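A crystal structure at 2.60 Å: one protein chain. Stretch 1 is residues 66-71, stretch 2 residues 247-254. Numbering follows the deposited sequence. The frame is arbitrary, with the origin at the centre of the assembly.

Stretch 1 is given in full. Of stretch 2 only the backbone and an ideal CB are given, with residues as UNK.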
# COMPACT_ATOMS: atom_id res chain seq x y z
N VAL A 66 15.00 15.96 0.46
CA VAL A 66 14.24 17.20 0.40
C VAL A 66 12.76 16.93 0.66
O VAL A 66 12.23 15.91 0.23
CB VAL A 66 14.41 17.92 -0.97
CG1 VAL A 66 15.86 18.31 -1.19
CG2 VAL A 66 13.92 17.06 -2.12
N TRP A 67 12.10 17.86 1.35
CA TRP A 67 10.64 17.77 1.55
C TRP A 67 9.93 19.13 1.44
O TRP A 67 10.57 20.19 1.39
CB TRP A 67 10.32 17.10 2.89
CG TRP A 67 10.46 17.97 4.12
CD1 TRP A 67 11.33 19.00 4.31
CD2 TRP A 67 9.71 17.84 5.33
NE1 TRP A 67 11.16 19.53 5.57
CE2 TRP A 67 10.17 18.83 6.22
CE3 TRP A 67 8.70 16.97 5.76
CZ2 TRP A 67 9.65 18.99 7.50
CZ3 TRP A 67 8.18 17.13 7.03
CH2 TRP A 67 8.65 18.14 7.89
N LYS A 68 8.60 19.07 1.43
CA LYS A 68 7.74 20.26 1.31
C LYS A 68 7.23 20.78 2.67
O LYS A 68 6.13 21.32 2.75
CB LYS A 68 6.57 19.93 0.39
CG LYS A 68 6.99 19.67 -1.05
CD LYS A 68 5.83 19.20 -1.90
CE LYS A 68 6.24 19.11 -3.36
NZ LYS A 68 5.18 18.46 -4.17
N GLY A 69 8.05 20.63 3.71
CA GLY A 69 7.70 21.08 5.06
C GLY A 69 6.66 20.22 5.75
O GLY A 69 6.26 19.18 5.23
N PRO A 70 6.18 20.68 6.93
CA PRO A 70 5.24 19.95 7.78
C PRO A 70 4.09 19.28 7.04
O PRO A 70 3.63 18.22 7.45
CB PRO A 70 4.71 21.04 8.71
CG PRO A 70 5.87 21.97 8.86
CD PRO A 70 6.60 21.95 7.54
N SER A 71 3.64 19.91 5.97
CA SER A 71 2.66 19.33 5.05
C SER A 71 3.05 17.93 4.57
O SER A 71 2.20 17.08 4.34
CB SER A 71 2.54 20.25 3.83
OG SER A 71 1.89 19.60 2.76
N UNK A 247 13.09 21.59 14.50
CA UNK A 247 11.71 21.93 14.16
C UNK A 247 11.50 21.72 12.66
O UNK A 247 12.38 22.03 11.88
CB UNK A 247 11.39 23.37 14.56
N UNK A 248 10.33 21.20 12.26
CA UNK A 248 10.08 21.01 10.82
C UNK A 248 9.87 22.30 10.02
O UNK A 248 9.88 22.25 8.79
CB UNK A 248 8.85 20.12 10.64
N UNK A 249 9.66 23.43 10.68
CA UNK A 249 9.53 24.72 9.98
C UNK A 249 10.91 25.28 9.62
O UNK A 249 11.01 26.03 8.66
CB UNK A 249 8.76 25.72 10.84
N UNK A 250 11.95 24.93 10.38
CA UNK A 250 13.32 25.27 10.00
C UNK A 250 13.58 24.70 8.61
O UNK A 250 12.88 23.78 8.17
CB UNK A 250 14.33 24.73 11.01
N UNK A 251 14.57 25.24 7.91
CA UNK A 251 14.81 24.82 6.53
C UNK A 251 15.44 23.43 6.47
O UNK A 251 15.24 22.71 5.49
CB UNK A 251 15.71 25.83 5.82
N UNK A 252 16.18 23.06 7.51
CA UNK A 252 16.71 21.71 7.65
C UNK A 252 16.04 20.97 8.82
O UNK A 252 16.30 21.27 9.98
CB UNK A 252 18.23 21.76 7.85
N UNK A 253 15.16 20.04 8.48
CA UNK A 253 14.51 19.16 9.45
C UNK A 253 15.40 17.94 9.64
O UNK A 253 15.60 17.16 8.71
CB UNK A 253 13.11 18.76 8.99
N UNK A 254 15.96 17.79 10.84
CA UNK A 254 16.98 16.76 11.08
C UNK A 254 16.50 15.65 12.00
O UNK A 254 15.98 15.91 13.09
CB UNK A 254 18.24 17.40 11.68

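Position 247 has phi/psi of -76/141, an extended geometry open to almost any residue. Its CA-to-CB bond points sideways, and no atom of stretch 1 lies within 5.5 Å of the ideal CB, so stretch 1 sets no preference. The residue is D247, which serves its own stretch: its backbone N donates to the side chain of position 250, and its carboxylate is taken up by position 249.

Position 248 is the most constrained. Its CA-to-CB bond points toward stretch 1, and the ideal CB sits 3.4 Å from W67 CH2, which is tight, and 3.9 Å from P70 CG. What stretch 1 offers is an indole rim and a proline ring, with no donor or charge beside the CB, so a compact apolar side chain fits: alanine, valine or proline. A phi of -71° admits proline, and the backbone N is not needed for any bond to stretch 1. The residue is P248. Its CB packs 3.5 Å from W67 CH2 and 4.0 Å from P70 CG, so the two proline rings meet beside the tryptophan. Its carbonyl contributes as well: P248 O lies 3.5 Å from W67 CZ2 and 3.5 Å from P70 CD. These are contacts with carbon, and no hydrogen bond joins the two stretches.

At position 249 the CA-to-CB bond points away, with the ideal CB 5.1 Å from P70 CG. Small or polar residues would suit, and stretch 1 discriminates little. The residue is T249, with chi1 in p. Its CG2 reaches 4.3 Å from P70 CG, a peripheral touch, while its OG1 donates to D247 OD2 at a very short 2.5 Å. Its backbone N donates to the same D247 OD2 at 3.1 Å, so one carboxylate oxygen receives both and ties down the turn.

Position 250 is out of reach of stretch 1, and many residues would do. It is E250, whose OE2 accepts from D247 N at 3.0 Å; a weak backbone bond, E250 N to D247 O at 3.3 Å, closes the same turn.

Positions 251 and 252 both direct CA-to-CB away, with nothing of stretch 1 within 5.5 Å of either ideal CB. Either could be polar or apolar on this evidence. They are Q251 and F252, and neither side chain contacts stretch 1.

Position 253 turns back: its CA-to-CB bond points toward stretch 1, and the ideal CB is 3.8 Å from W67 CZ2. The backbone is extended at -88/114. Leucine, methionine or an aromatic could cover the indole, a flat ring being well matched to it. The residue is Y253, chi1 in t, with CD2 over one face of the W67 ring, 3.7 Å from W67 CZ2. The planes differ by 14°, yet the centroids of the Y253 ring and the W67 six-membered ring are 4.9 Å apart, so the near-parallel rings are slid apart and barely overlap. Its hydroxyl is hydrogen-bonded elsewhere in the structure.

Position 254, extended and out of reach, would accept many residues; it is I254.

Stretch 2 (247-254) DPTEQFYI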
# COMPACT_ATOMS: atom_id res chain seq x y z
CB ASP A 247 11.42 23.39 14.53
CG ASP A 247 9.94 23.70 14.57
OD1 ASP A 247 9.28 23.33 15.57
OD2 ASP A 247 9.42 24.30 13.60
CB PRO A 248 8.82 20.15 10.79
CG PRO A 248 8.15 20.38 12.09
CD PRO A 248 9.23 20.68 13.09
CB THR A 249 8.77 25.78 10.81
OG1 THR A 249 9.55 26.16 11.95
CG2 THR A 249 7.41 25.26 11.25
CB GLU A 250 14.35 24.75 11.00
CG GLU A 250 14.32 25.44 12.36
CD GLU A 250 15.19 24.75 13.41
OE1 GLU A 250 16.43 24.79 13.27
OE2 GLU A 250 14.63 24.18 14.37
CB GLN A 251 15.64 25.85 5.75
CG GLN A 251 17.14 25.86 6.01
CD GLN A 251 17.94 26.43 4.84
OE1 GLN A 251 17.54 26.30 3.68
NE2 GLN A 251 19.07 27.06 5.14
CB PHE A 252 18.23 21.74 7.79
CG PHE A 252 18.92 22.30 6.58
CD1 PHE A 252 18.82 21.64 5.36
CD2 PHE A 252 19.62 23.49 6.65
CE1 PHE A 252 19.43 22.16 4.23
CE2 PHE A 252 20.23 24.02 5.52
CZ PHE A 252 20.14 23.35 4.31
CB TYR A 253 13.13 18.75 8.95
CG TYR A 253 12.36 17.85 9.90
CD1 TYR A 253 12.18 18.21 11.23
CD2 TYR A 253 11.79 16.66 9.45
CE1 TYR A 253 11.46 17.40 12.09
CE2 TYR A 253 11.07 15.85 10.30
CZ TYR A 253 10.91 16.22 11.62
OH TYR A 253 10.20 15.40 12.47
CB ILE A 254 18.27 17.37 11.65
CG1 ILE A 254 18.81 18.44 10.68
CG2 ILE A 254 19.32 16.28 11.88
CD1 ILE A 254 20.06 19.17 11.15
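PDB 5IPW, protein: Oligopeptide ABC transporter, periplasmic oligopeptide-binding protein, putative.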